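Local coordinates for carboxypeptidase D (Drosophila melanogaster, PDB 3MN8), which removes C-terminal arginine or lysine from peptides and proteins by zinc-dependent hydrolysis, this chain comprising its first carboxypeptidase domain and a transthyretin-like domain, at residues P38-Q43 with D103-R108; G154-L159 with S307-P312; E32-Q37 with Q319-N324; Q45-F50 with G72-A77. One frame throughout, in Å; residues are numbered along the deposited sequence.

Contact 1 of 4, residues P38-Q43 with D103-R108. With ZN (zinc ion), chain F; GEM ((2-guanidinoethylmercapto)succinic acid), chain G.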
loop_
_atom_site.group_PDB
_atom_site.type_symbol
_atom_site.label_atom_id
_atom_site.label_comp_id
_atom_site.label_asym_id
_atom_site.label_seq_id
_atom_site.Cartn_x
_atom_site.Cartn_y
_atom_site.Cartn_z
ATOM N N PRO A 38 25.368 3.436 6.047
ATOM C CA PRO A 38 24.497 3.772 4.917
ATOM C C PRO A 38 24.973 3.140 3.612
ATOM O O PRO A 38 26.126 3.315 3.212
ATOM C CB PRO A 38 24.598 5.296 4.835
ATOM C CG PRO A 38 25.135 5.728 6.171
ATOM C CD PRO A 38 26.021 4.620 6.623
ATOM N N HIS A 39 24.079 2.411 2.957
ATOM C CA HIS A 39 24.397 1.724 1.715
ATOM C C HIS A 39 23.126 1.120 1.110
ATOM O O HIS A 39 22.134 0.886 1.813
ATOM C CB HIS A 39 25.459 0.644 1.962
ATOM C CG HIS A 39 24.925 -0.595 2.621
ATOM N ND1 HIS A 39 24.401 -0.591 3.892
ATOM C CD2 HIS A 39 24.855 -1.871 2.179
ATOM C CE1 HIS A 39 24.016 -1.821 4.206
ATOM N NE2 HIS A 39 24.282 -2.615 3.192
ATOM N N TYR A 40 23.145 0.874 -0.192
ATOM C CA TYR A 40 21.987 0.247 -0.828
ATOM C C TYR A 40 22.080 -1.272 -0.746
ATOM O O TYR A 40 23.089 -1.855 -1.135
ATOM C CB TYR A 40 21.824 0.723 -2.281
ATOM C CG TYR A 40 21.207 2.110 -2.394
ATOM C CD1 TYR A 40 21.965 3.210 -2.776
ATOM C CD2 TYR A 40 19.868 2.319 -2.093
ATOM C CE1 TYR A 40 21.398 4.473 -2.866
ATOM C CE2 TYR A 40 19.300 3.575 -2.181
ATOM C CZ TYR A 40 20.065 4.644 -2.565
ATOM O OH TYR A 40 19.480 5.886 -2.634
ATOM N N ALA A 41 21.039 -1.909 -0.223
ATOM C CA ALA A 41 21.041 -3.367 -0.103
ATOM C C ALA A 41 20.820 -4.040 -1.469
ATOM O O ALA A 41 19.869 -3.732 -2.187
ATOM C CB ALA A 41 20.001 -3.823 0.905
ATOM N N SER A 42 21.726 -4.951 -1.819
ATOM C CA SER A 42 21.625 -5.674 -3.084
ATOM C C SER A 42 20.554 -6.750 -2.993
ATOM O O SER A 42 20.017 -7.009 -1.921
ATOM C CB SER A 42 22.969 -6.316 -3.448
ATOM O OG SER A 42 23.274 -7.404 -2.588
ATOM N N GLN A 43 20.251 -7.387 -4.114
ATOM C CA GLN A 43 19.351 -8.528 -4.093
ATOM C C GLN A 43 19.826 -9.551 -3.070
ATOM O O GLN A 43 19.050 -9.973 -2.226
ATOM C CB GLN A 43 19.267 -9.178 -5.472
ATOM C CG GLN A 43 18.240 -10.287 -5.564
ATOM C CD GLN A 43 16.818 -9.800 -5.283
ATOM O OE1 GLN A 43 16.482 -8.630 -5.504
ATOM N NE2 GLN A 43 15.973 -10.708 -4.803
ATOM N N ASP A 103 15.108 2.384 -11.022
ATOM C CA ASP A 103 15.984 3.528 -10.773
ATOM C C ASP A 103 15.438 4.489 -9.709
ATOM O O ASP A 103 16.083 5.471 -9.367
ATOM C CB ASP A 103 16.269 4.272 -12.078
ATOM C CG ASP A 103 15.022 4.478 -12.923
ATOM O OD1 ASP A 103 15.174 4.765 -14.126
ATOM O OD2 ASP A 103 13.894 4.359 -12.395
ATOM N N GLU A 104 14.241 4.204 -9.205
ATOM C CA GLU A 104 13.656 4.973 -8.110
ATOM C C GLU A 104 13.826 4.167 -6.831
ATOM O O GLU A 104 13.023 3.271 -6.530
ATOM C CB GLU A 104 12.181 5.249 -8.378
ATOM C CG GLU A 104 11.910 5.976 -9.688
ATOM C CD GLU A 104 10.442 5.999 -10.016
ATOM O OE1 GLU A 104 9.648 5.647 -9.124
ATOM O OE2 GLU A 104 10.077 6.346 -11.156
ATOM N N THR A 105 14.861 4.517 -6.074
ATOM C CA THR A 105 15.474 3.608 -5.113
ATOM C C THR A 105 15.246 3.898 -3.621
ATOM O O THR A 105 15.344 2.995 -2.801
ATOM C CB THR A 105 16.997 3.564 -5.376
ATOM O OG1 THR A 105 17.543 4.890 -5.271
ATOM C CG2 THR A 105 17.273 3.038 -6.781
ATOM N N VAL A 106 14.964 5.148 -3.254
ATOM C CA VAL A 106 14.845 5.504 -1.835
ATOM C C VAL A 106 13.798 4.634 -1.102
ATOM O O VAL A 106 14.072 4.064 -0.040
ATOM C CB VAL A 106 14.543 7.019 -1.642
ATOM C CG1 VAL A 106 14.424 7.380 -0.155
ATOM C CG2 VAL A 106 15.607 7.870 -2.325
ATOM N N GLY A 107 12.602 4.524 -1.677
ATOM C CA GLY A 107 11.547 3.705 -1.099
ATOM C C GLY A 107 12.056 2.318 -0.765
ATOM O O GLY A 107 11.763 1.762 0.303
ATOM N N ARG A 108 12.824 1.757 -1.698
ATOM C CA ARG A 108 13.481 0.472 -1.493
ATOM C C ARG A 108 14.120 0.428 -0.119
ATOM O O ARG A 108 13.760 -0.401 0.718
ATOM C CB ARG A 108 14.545 0.215 -2.568
ATOM C CG ARG A 108 15.567 -0.813 -2.143
ATOM C CD ARG A 108 16.697 -1.005 -3.146
ATOM N NE ARG A 108 16.337 -1.970 -4.174
ATOM C CZ ARG A 108 16.833 -3.198 -4.325
ATOM N NH1 ARG A 108 17.770 -3.687 -3.522
ATOM N NH2 ARG A 108 16.375 -3.940 -5.324
HETATM ZN ZN ZN F . 8.254 5.645 -10.585
HETATM C C8 GEM G . 4.443 8.078 -12.352
HETATM S S7 GEM G . 3.431 7.262 -11.149
HETATM C C6 GEM G . 2.919 8.642 -10.166
HETATM C C5 GEM G . 2.273 9.766 -10.973
HETATM N N3 GEM G . 0.987 9.282 -11.448
HETATM C C1 GEM G . 0.183 9.875 -12.324
HETATM N N4 GEM G . -0.969 9.312 -12.666
HETATM N N2 GEM G . 0.532 11.037 -12.868
HETATM C C9 GEM G . 4.763 7.070 -13.424
HETATM O O14 GEM G . 4.388 5.888 -13.253
HETATM O O15 GEM G . 5.378 7.443 -14.445
HETATM C C10 GEM G . 5.713 8.705 -11.753
HETATM C C11 GEM G . 6.773 7.746 -11.227
HETATM O O12 GEM G . 7.230 7.964 -10.078
HETATM O O13 GEM G . 7.184 6.804 -11.953
#
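Y40 reaches from the loop ahead of helix 43-56 to T105, one residue before helix 106-121, and the two side chains cross at about a right angle. CB points toward the partner segment, and chi1 of -78° sets CG beside the backbone N and anti to the carbonyl carbon. Further out, CE2 comes within 3.9 Å of T105 CB. CZ lies 3.7 Å from T105 OG1, which approaches the ring obliquely. At the tip, OH and T105 OG1 are 3.4 Å apart, a weak hydrogen bond at most, since K310 O is a second acceptor in reach of the same T105 hydroxyl; the stronger partner of Y40 OH is P312 O. R108 makes the second meeting point: its chain bends at chi3, -86°, and NH1 lies 2.5 Å from A41 O, which sits at the guanidinium edge near its plane. The guanidinium also forms a cation-pi pair with Y148.

E104, next to T105 in the chain, turns the other way and ligates the catalytic zinc ion with both carboxylate oxygens, OE1 and OE2 each at 2.0 Å. H101 and H217 complete the protein ligands, and the bound (2-guanidinoethylmercapto)succinic acid coordinates the metal through O13 at 2.1 Å and O12 at 2.6 Å. The contact thus lies directly behind a zinc ligand, with Y40 touching helix 317-333 through L317 and helix 145-149 through Y148, while S42 caps the start of helix 43-56 at Q45 N.

Contact 2 of 4, residues G154-L159 with S307-P312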
loop_
_atom_site.group_PDB
_atom_site.type_symbol
_atom_site.label_atom_id
_atom_site.label_comp_id
_atom_site.label_asym_id
_atom_site.label_seq_id
_atom_site.Cartn_x
_atom_site.Cartn_y
_atom_site.Cartn_z
ATOM N N GLY A 154 23.307 7.187 -7.866
ATOM C CA GLY A 154 23.762 8.549 -8.087
ATOM C C GLY A 154 22.902 9.274 -9.103
ATOM O O GLY A 154 22.788 10.494 -9.069
ATOM N N ASN A 155 22.283 8.521 -10.003
ATOM C CA ASN A 155 21.442 9.112 -11.038
ATOM C C ASN A 155 20.113 9.702 -10.540
ATOM O O ASN A 155 19.116 8.984 -10.373
ATOM C CB ASN A 155 21.184 8.093 -12.150
ATOM C CG ASN A 155 22.171 8.226 -13.289
ATOM O OD1 ASN A 155 22.510 7.251 -13.967
ATOM N ND2 ASN A 155 22.644 9.446 -13.506
ATOM N N CYS A 156 20.101 11.012 -10.309
ATOM C CA CYS A 156 18.861 11.685 -9.959
ATOM C C CYS A 156 17.868 11.524 -11.104
ATOM O O CYS A 156 16.672 11.298 -10.887
ATOM C CB CYS A 156 19.117 13.163 -9.650
ATOM S SG CYS A 156 19.925 13.446 -8.057
ATOM N N GLU A 157 18.376 11.633 -12.328
ATOM C CA GLU A 157 17.572 11.390 -13.524
ATOM C C GLU A 157 17.809 9.989 -14.084
ATOM O O GLU A 157 18.917 9.461 -14.022
ATOM C CB GLU A 157 17.870 12.438 -14.599
ATOM C CG GLU A 157 17.338 13.830 -14.278
ATOM C CD GLU A 157 18.423 14.784 -13.809
ATOM O OE1 GLU A 157 19.103 15.383 -14.675
ATOM O OE2 GLU A 157 18.587 14.939 -12.579
ATOM N N SER A 158 16.758 9.393 -14.635
ATOM C CA SER A 158 16.839 8.049 -15.193
ATOM C C SER A 158 17.835 8.001 -16.347
ATOM O O SER A 158 18.329 9.033 -16.787
ATOM C CB SER A 158 15.450 7.580 -15.650
ATOM O OG SER A 158 15.478 6.233 -16.093
ATOM N N LEU A 159 18.122 6.797 -16.835
ATOM C CA LEU A 159 19.174 6.577 -17.832
ATOM C C LEU A 159 18.634 6.612 -19.254
ATOM O O LEU A 159 17.424 6.661 -19.455
ATOM C CB LEU A 159 19.835 5.213 -17.602
ATOM C CG LEU A 159 20.804 4.958 -16.439
ATOM C CD1 LEU A 159 21.083 3.460 -16.330
ATOM C CD2 LEU A 159 22.110 5.751 -16.578
ATOM N N SER A 307 11.715 11.316 -3.367
ATOM C CA SER A 307 12.816 12.235 -3.604
ATOM C C SER A 307 12.734 12.863 -4.981
ATOM O O SER A 307 12.098 12.318 -5.891
ATOM C CB SER A 307 14.149 11.512 -3.453
ATOM O OG SER A 307 14.145 10.296 -4.190
ATOM N N CYS A 308 13.370 14.023 -5.117
ATOM C CA CYS A 308 13.558 14.658 -6.408
ATOM C C CYS A 308 14.569 13.860 -7.203
ATOM O O CYS A 308 14.400 13.637 -8.403
ATOM C CB CYS A 308 14.053 16.093 -6.231
ATOM S SG CYS A 308 12.771 17.227 -5.686
ATOM N N CYS A 309 15.630 13.434 -6.526
ATOM C CA CYS A 309 16.612 12.549 -7.143
ATOM C C CYS A 309 16.172 11.077 -7.091
ATOM O O CYS A 309 16.014 10.488 -6.010
ATOM C CB CYS A 309 17.965 12.715 -6.477
ATOM S SG CYS A 309 19.237 11.708 -7.249
ATOM N N LYS A 310 15.974 10.487 -8.265
ATOM C CA LYS A 310 15.490 9.114 -8.348
ATOM C C LYS A 310 16.389 8.139 -7.586
ATOM O O LYS A 310 15.910 7.324 -6.796
ATOM C CB LYS A 310 15.356 8.686 -9.812
ATOM C CG LYS A 310 14.315 9.468 -10.584
ATOM C CD LYS A 310 14.156 8.957 -12.020
ATOM C CE LYS A 310 12.740 9.277 -12.556
ATOM N NZ LYS A 310 12.436 8.695 -13.908
ATOM N N TYR A 311 17.695 8.232 -7.830
ATOM C CA TYR A 311 18.676 7.333 -7.214
ATOM C C TYR A 311 19.764 8.121 -6.490
ATOM O O TYR A 311 20.841 8.316 -7.041
ATOM C CB TYR A 311 19.346 6.467 -8.288
ATOM C CG TYR A 311 19.924 5.151 -7.788
ATOM C CD1 TYR A 311 19.976 4.037 -8.623
ATOM C CD2 TYR A 311 20.402 5.014 -6.492
ATOM C CE1 TYR A 311 20.491 2.826 -8.191
ATOM C CE2 TYR A 311 20.913 3.796 -6.040
ATOM C CZ TYR A 311 20.956 2.710 -6.901
ATOM O OH TYR A 311 21.467 1.503 -6.479
ATOM N N PRO A 312 19.488 8.576 -5.255
ATOM C CA PRO A 312 20.484 9.376 -4.528
ATOM C C PRO A 312 21.576 8.486 -3.944
ATOM O O PRO A 312 21.532 7.267 -4.129
ATOM C CB PRO A 312 19.672 10.043 -3.407
ATOM C CG PRO A 312 18.202 9.662 -3.668
ATOM C CD PRO A 312 18.234 8.418 -4.498
#
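C156 and C309 form a disulfide between two loops that run antiparallel for a few residues, a pairing interrupted by a G1 beta bulge in which G154 and N155 both face Y311. The cystine twists in the left-handed sense, with chi3 at -99°. Its two halves leave the backbone differently, C309 SG lying anti to its own N and C156 SG anti to its carbonyl carbon. In the bulge, G154 N donates to Y311 O at 2.8 Å, and Y311 N returns a bond to N155 O from above that carbonyl's plane.

K310 stretches alongside the backbone of residues 156-158: CG rests 3.0 Å from C156 O, CD comes near S158 N, and NZ ends 3.7 Å from S158 CB. An alanine at K310 would probably open a gap beside C156 O and S158, and would take a positive charge from the neighbourhood of the zinc ligand E104, whose side chain is about 4 Å away. S158 OG itself bonds to D103 OD1, and C308 forms a second disulfide with C268. The main-chain pairing ends where K310 N donates to C156 O at 2.8 Å in the carbonyl plane, on a lone pair, with an N-H...O angle of 159°.

Contact 3 of 4, residues E32-Q37 with Q319-N324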
loop_
_atom_site.group_PDB
_atom_site.type_symbol
_atom_site.label_atom_id
_atom_site.label_comp_id
_atom_site.label_asym_id
_atom_site.label_seq_id
_atom_site.Cartn_x
_atom_site.Cartn_y
_atom_site.Cartn_z
ATOM N N GLU A 32 17.714 2.023 16.401
ATOM C CA GLU A 32 17.819 2.353 14.982
ATOM C C GLU A 32 19.251 2.137 14.465
ATOM O O GLU A 32 19.788 2.962 13.714
ATOM C CB GLU A 32 17.432 3.814 14.752
ATOM C CG GLU A 32 16.000 4.166 15.094
ATOM C CD GLU A 32 15.716 5.649 14.891
ATOM O OE1 GLU A 32 15.191 6.007 13.814
ATOM O OE2 GLU A 32 16.027 6.457 15.800
ATOM N N SER A 33 19.867 1.032 14.873
ATOM C CA SER A 33 21.255 0.757 14.515
ATOM C C SER A 33 21.440 0.633 13.002
ATOM O O SER A 33 22.520 0.932 12.463
ATOM C CB SER A 33 21.740 -0.518 15.209
ATOM O OG SER A 33 21.066 -1.661 14.715
ATOM N N PHE A 34 20.380 0.200 12.326
ATOM C CA PHE A 34 20.419 -0.010 10.883
ATOM C C PHE A 34 20.927 1.200 10.099
ATOM O O PHE A 34 21.064 1.136 8.881
ATOM C CB PHE A 34 19.056 -0.498 10.343
ATOM C CG PHE A 34 17.863 0.347 10.764
ATOM C CD1 PHE A 34 17.512 1.493 10.061
ATOM C CD2 PHE A 34 17.062 -0.038 11.830
ATOM C CE1 PHE A 34 16.408 2.251 10.436
ATOM C CE2 PHE A 34 15.951 0.718 12.211
ATOM C CZ PHE A 34 15.625 1.858 11.514
ATOM N N LEU A 35 21.227 2.288 10.800
ATOM C CA LEU A 35 21.719 3.505 10.162
ATOM C C LEU A 35 23.248 3.637 10.197
ATOM O O LEU A 35 23.810 4.520 9.549
ATOM C CB LEU A 35 21.102 4.728 10.838
ATOM C CG LEU A 35 19.609 4.655 11.149
ATOM C CD1 LEU A 35 19.218 5.775 12.113
ATOM C CD2 LEU A 35 18.776 4.690 9.865
ATOM N N GLN A 36 23.919 2.769 10.948
ATOM C CA GLN A 36 25.343 2.951 11.241
ATOM C C GLN A 36 26.253 2.632 10.051
ATOM O O GLN A 36 27.465 2.516 10.202
ATOM C CB GLN A 36 25.726 2.074 12.434
ATOM C CG GLN A 36 27.096 2.347 13.028
ATOM C CD GLN A 36 27.060 3.440 14.075
ATOM O OE1 GLN A 36 28.015 3.623 14.839
ATOM N NE2 GLN A 36 25.947 4.174 14.122
ATOM N N GLN A 37 25.661 2.497 8.872
ATOM C CA GLN A 37 26.369 1.964 7.718
ATOM C C GLN A 37 25.539 2.172 6.450
ATOM O O GLN A 37 25.056 1.211 5.840
ATOM C CB GLN A 37 26.631 0.473 7.936
ATOM C CG GLN A 37 25.419 -0.326 8.462
ATOM C CD GLN A 37 24.690 -1.109 7.376
ATOM O OE1 GLN A 37 23.813 -0.574 6.699
ATOM N NE2 GLN A 37 25.039 -2.387 7.220
ATOM N N GLN A 319 18.878 10.547 6.427
ATOM C CA GLN A 319 17.933 11.683 6.393
ATOM C C GLN A 319 16.522 11.315 5.886
ATOM O O GLN A 319 15.493 11.697 6.482
ATOM C CB GLN A 319 18.482 12.818 5.515
ATOM C CG GLN A 319 19.263 13.893 6.256
ATOM C CD GLN A 319 20.743 13.875 5.908
ATOM O OE1 GLN A 319 21.394 14.922 5.858
ATOM N NE2 GLN A 319 21.278 12.678 5.657
ATOM N N GLU A 320 16.485 10.602 4.761
ATOM C CA GLU A 320 15.230 10.145 4.189
ATOM C C GLU A 320 14.477 9.324 5.219
ATOM O O GLU A 320 13.248 9.412 5.323
ATOM C CB GLU A 320 15.467 9.320 2.920
ATOM C CG GLU A 320 16.216 10.070 1.808
ATOM C CD GLU A 320 15.440 11.266 1.232
ATOM O OE1 GLU A 320 14.344 11.589 1.742
ATOM O OE2 GLU A 320 15.930 11.885 0.257
ATOM N N TRP A 321 15.208 8.532 5.999
ATOM C CA TRP A 321 14.554 7.741 7.037
ATOM C C TRP A 321 13.836 8.619 8.068
ATOM O O TRP A 321 12.666 8.385 8.381
ATOM C CB TRP A 321 15.525 6.781 7.738
ATOM C CG TRP A 321 14.931 6.227 9.002
ATOM C CD1 TRP A 321 15.258 6.573 10.273
ATOM C CD2 TRP A 321 13.862 5.271 9.107
ATOM N NE1 TRP A 321 14.482 5.883 11.167
ATOM C CE2 TRP A 321 13.612 5.076 10.479
ATOM C CE3 TRP A 321 13.092 4.562 8.174
ATOM C CZ2 TRP A 321 12.626 4.197 10.947
ATOM C CZ3 TRP A 321 12.118 3.683 8.643
ATOM C CH2 TRP A 321 11.898 3.509 10.015
ATOM N N GLN A 322 14.530 9.630 8.585
ATOM C CA GLN A 322 13.964 10.475 9.632
ATOM C C GLN A 322 12.741 11.264 9.169
ATOM O O GLN A 322 11.831 11.521 9.960
ATOM C CB GLN A 322 15.012 11.423 10.204
ATOM C CG GLN A 322 15.156 11.306 11.704
ATOM C CD GLN A 322 15.757 9.979 12.123
ATOM O OE1 GLN A 322 15.297 9.346 13.077
ATOM N NE2 GLN A 322 16.789 9.545 11.404
ATOM N N ARG A 323 12.719 11.641 7.893
ATOM C CA ARG A 323 11.572 12.362 7.328
ATOM C C ARG A 323 10.341 11.474 7.138
ATOM O O ARG A 323 9.225 11.830 7.533
ATOM C CB ARG A 323 11.955 12.987 5.988
ATOM C CG ARG A 323 13.233 13.786 6.065
ATOM C CD ARG A 323 13.699 14.218 4.695
ATOM N NE ARG A 323 14.675 15.302 4.762
ATOM C CZ ARG A 323 15.370 15.723 3.714
ATOM N NH1 ARG A 323 15.187 15.138 2.534
ATOM N NH2 ARG A 323 16.242 16.717 3.842
ATOM N N ASN A 324 10.550 10.313 6.527
ATOM C CA ASN A 324 9.443 9.460 6.151
ATOM C C ASN A 324 8.964 8.601 7.306
ATOM O O ASN A 324 7.859 8.054 7.270
ATOM C CB ASN A 324 9.840 8.585 4.972
ATOM C CG ASN A 324 10.117 9.392 3.719
ATOM O OD1 ASN A 324 9.251 9.516 2.852
ATOM N ND2 ASN A 324 11.328 9.948 3.615
#
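F34 and W321 make a T-shaped aromatic pair that joins the short 3-10 turn near the start of the modelled chain to helix 317-333 of the catalytic domain. The edge of F34 addresses the face of the indole six-membered ring: the planes stand at 90° and the centroids are 5.3 Å apart. F34 CE1 lies over the centre of the indole, and CZ meets W321 CZ2 at 3.8 Å. Helix 106-121 borders the pair, with Y117 meeting W321 and Y113 meeting F34.

The indole is held at its rim too. NE1 donates to E32 OE1 at 2.7 Å, a nearly straight bond of 162° with the oxygen close to the indole plane. E32 extends beyond CG to get there, and its OE1 also makes a salt bridge with K325, so one carboxylate oxygen is gripped by two groups. A leucine in place of W321 would probably leave E32 OE1 without its indole donor and F34 without the flat surface its edge rests on. Q322 OE1 comes near E32 OE1, but both are acceptors and no bond results. L35 finishes the apolar part, its chain crossing the indole at about a right angle and placing CD2 4.0 Å from W321 CD1.

Contact 4 of 4, residues Q45-F50 with G72-A77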
loop_
_atom_site.group_PDB
_atom_site.type_symbol
_atom_site.label_atom_id
_atom_site.label_comp_id
_atom_site.label_asym_id
_atom_site.label_seq_id
_atom_site.Cartn_x
_atom_site.Cartn_y
_atom_site.Cartn_z
ATOM N N GLN A 45 21.827 -9.113 -0.526
ATOM C CA GLN A 45 21.768 -8.519 0.806
ATOM C C GLN A 45 20.356 -8.475 1.354
ATOM O O GLN A 45 20.148 -8.572 2.564
ATOM C CB GLN A 45 22.384 -7.124 0.807
ATOM C CG GLN A 45 23.897 -7.163 0.609
ATOM C CD GLN A 45 24.586 -5.926 1.124
ATOM O OE1 GLN A 45 24.352 -4.826 0.631
ATOM N NE2 GLN A 45 25.441 -6.095 2.122
ATOM N N LEU A 46 19.389 -8.341 0.453
ATOM C CA LEU A 46 17.974 -8.299 0.830
ATOM C C LEU A 46 17.413 -9.668 1.251
ATOM O O LEU A 46 16.785 -9.796 2.294
ATOM C CB LEU A 46 17.145 -7.712 -0.319
ATOM C CG LEU A 46 15.625 -7.819 -0.197
ATOM C CD1 LEU A 46 15.164 -7.177 1.107
ATOM C CD2 LEU A 46 14.941 -7.183 -1.398
ATOM N N GLU A 47 17.645 -10.681 0.426
ATOM C CA GLU A 47 17.223 -12.037 0.735
ATOM C C GLU A 47 17.849 -12.465 2.051
ATOM O O GLU A 47 17.172 -13.029 2.923
ATOM C CB GLU A 47 17.619 -12.996 -0.397
ATOM C CG GLU A 47 16.882 -12.743 -1.713
ATOM C CD GLU A 47 17.429 -13.570 -2.860
ATOM O OE1 GLU A 47 18.587 -14.032 -2.756
ATOM O OE2 GLU A 47 16.714 -13.755 -3.868
ATOM N N ASP A 48 19.142 -12.171 2.197
ATOM C CA ASP A 48 19.880 -12.505 3.410
ATOM C C ASP A 48 19.259 -11.858 4.650
ATOM O O ASP A 48 19.110 -12.509 5.693
ATOM C CB ASP A 48 21.360 -12.121 3.277
ATOM C CG ASP A 48 22.117 -13.010 2.292
ATOM O OD1 ASP A 48 21.644 -14.132 1.993
ATOM O OD2 ASP A 48 23.201 -12.585 1.823
ATOM N N LEU A 49 18.876 -10.588 4.539
ATOM C CA LEU A 49 18.342 -9.885 5.701
ATOM C C LEU A 49 16.948 -10.371 6.097
ATOM O O LEU A 49 16.611 -10.424 7.295
ATOM C CB LEU A 49 18.337 -8.374 5.487
ATOM C CG LEU A 49 18.022 -7.602 6.772
ATOM C CD1 LEU A 49 18.844 -6.322 6.844
ATOM C CD2 LEU A 49 16.540 -7.314 6.887
ATOM N N PHE A 50 16.150 -10.721 5.088
ATOM C CA PHE A 50 14.801 -11.229 5.299
ATOM C C PHE A 50 14.787 -12.608 5.932
ATOM O O PHE A 50 13.886 -12.925 6.700
ATOM C CB PHE A 50 14.031 -11.268 3.986
ATOM C CG PHE A 50 13.313 -9.993 3.675
ATOM C CD1 PHE A 50 13.567 -8.847 4.412
ATOM C CD2 PHE A 50 12.387 -9.939 2.647
ATOM C CE1 PHE A 50 12.901 -7.671 4.129
ATOM C CE2 PHE A 50 11.718 -8.768 2.356
ATOM C CZ PHE A 50 11.973 -7.635 3.094
ATOM N N GLY A 72 15.510 -14.255 -13.139
ATOM C CA GLY A 72 15.591 -15.249 -12.081
ATOM C C GLY A 72 15.579 -14.727 -10.656
ATOM O O GLY A 72 15.576 -15.506 -9.700
ATOM N N ARG A 73 15.577 -13.411 -10.499
ATOM C CA ARG A 73 15.616 -12.826 -9.168
ATOM C C ARG A 73 14.300 -13.001 -8.419
ATOM O O ARG A 73 13.217 -12.824 -8.983
ATOM C CB ARG A 73 15.997 -11.355 -9.266
ATOM C CG ARG A 73 17.268 -11.145 -10.063
ATOM C CD ARG A 73 17.685 -9.699 -10.032
ATOM N NE ARG A 73 18.495 -9.381 -11.202
ATOM C CZ ARG A 73 19.824 -9.377 -11.205
ATOM N NH1 ARG A 73 20.490 -9.084 -12.312
ATOM N NH2 ARG A 73 20.486 -9.662 -10.095
ATOM N N ASN A 74 14.402 -13.354 -7.143
ATOM C CA ASN A 74 13.228 -13.592 -6.330
ATOM C C ASN A 74 12.508 -12.317 -5.944
ATOM O O ASN A 74 13.125 -11.376 -5.462
ATOM C CB ASN A 74 13.601 -14.374 -5.072
ATOM C CG ASN A 74 13.779 -15.859 -5.342
ATOM O OD1 ASN A 74 13.097 -16.449 -6.191
ATOM N ND2 ASN A 74 14.699 -16.473 -4.619
ATOM N N LEU A 75 11.196 -12.301 -6.162
ATOM C CA LEU A 75 10.337 -11.233 -5.672
ATOM C C LEU A 75 9.786 -11.671 -4.325
ATOM O O LEU A 75 9.010 -12.622 -4.252
ATOM C CB LEU A 75 9.196 -10.955 -6.655
ATOM C CG LEU A 75 9.475 -10.146 -7.937
ATOM C CD1 LEU A 75 10.933 -10.215 -8.351
ATOM C CD2 LEU A 75 8.599 -10.617 -9.078
ATOM N N LEU A 76 10.196 -10.975 -3.264
ATOM C CA LEU A 76 9.936 -11.409 -1.891
ATOM C C LEU A 76 9.170 -10.368 -1.071
ATOM O O LEU A 76 9.361 -9.165 -1.247
ATOM C CB LEU A 76 11.260 -11.693 -1.178
ATOM C CG LEU A 76 12.173 -12.797 -1.701
ATOM C CD1 LEU A 76 13.552 -12.697 -1.050
ATOM C CD2 LEU A 76 11.557 -14.166 -1.456
ATOM N N ALA A 77 8.328 -10.842 -0.152
ATOM C CA ALA A 77 7.604 -9.960 0.760
ATOM C C ALA A 77 7.739 -10.442 2.188
ATOM O O ALA A 77 7.421 -11.591 2.487
ATOM C CB ALA A 77 6.140 -9.887 0.392
#
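E47 meets L76 and N74 because chi1 of -67° sets its CG beside the backbone N and the chain then runs extended to the carboxylate. CG thereby lands 3.4 Å from L76 CD1, the two side chains crossing at about a right angle, while the polar tip passes on to N74. There OE2 lies 3.4 Å from N74 CB and 3.5 Å from N74 ND2, the latter a weak hydrogen bond in which the carboxylate and amide planes are turned 44° apart. Q43 NE2 bonds to the same OE2, so the amide of N74 is not the carboxylate's sole partner. The glutamate therefore lays its methylenes on a leucine and sends its carboxylate to N74, the first residue of the strand.

One turn later, F50 points toward the strand. Its edge faces the backbone there, with CE2 4.3 Å from L76 O, and CD2 is 4.4 Å from L76 CB. L46 CD1 sits 3.7 Å above one face of the F50 ring, over its centre, and V63 of the adjacent strand 61-68 touches both F50 and L76.

Segments 45-50 and 74-77 have axes 10.1 Å apart at their closest, inclined by 36°. L76 and N74 face helix 43-56, whereas L75 and A77 turn to helix 196-205, the helix-on-both-faces arrangement of the mixed eight-stranded sheet in the alpha/beta fold of M14 metallocarboxypeptidases.

How the contacts relate
Contact 2 is the most superficial, a loop pairing held by a disulfide and main-chain bonds, whereas contacts 1, 3 and 4 are partly buried and depend chiefly on side chains. Contact 1 lies between the others: it is hydrogen-bonded to contact 2 and packs on contacts 3 and 4. Contact 1 uses the loop leading into helix 43-56 and contact 4 the helix itself; contact 3 uses the chain just upstream and encloses the other three in sequence. Aromatic stacking marks contact 3 and helix-on-sheet packing contact 4, both away from the zinc that contact 1 ligates and contact 2 borders.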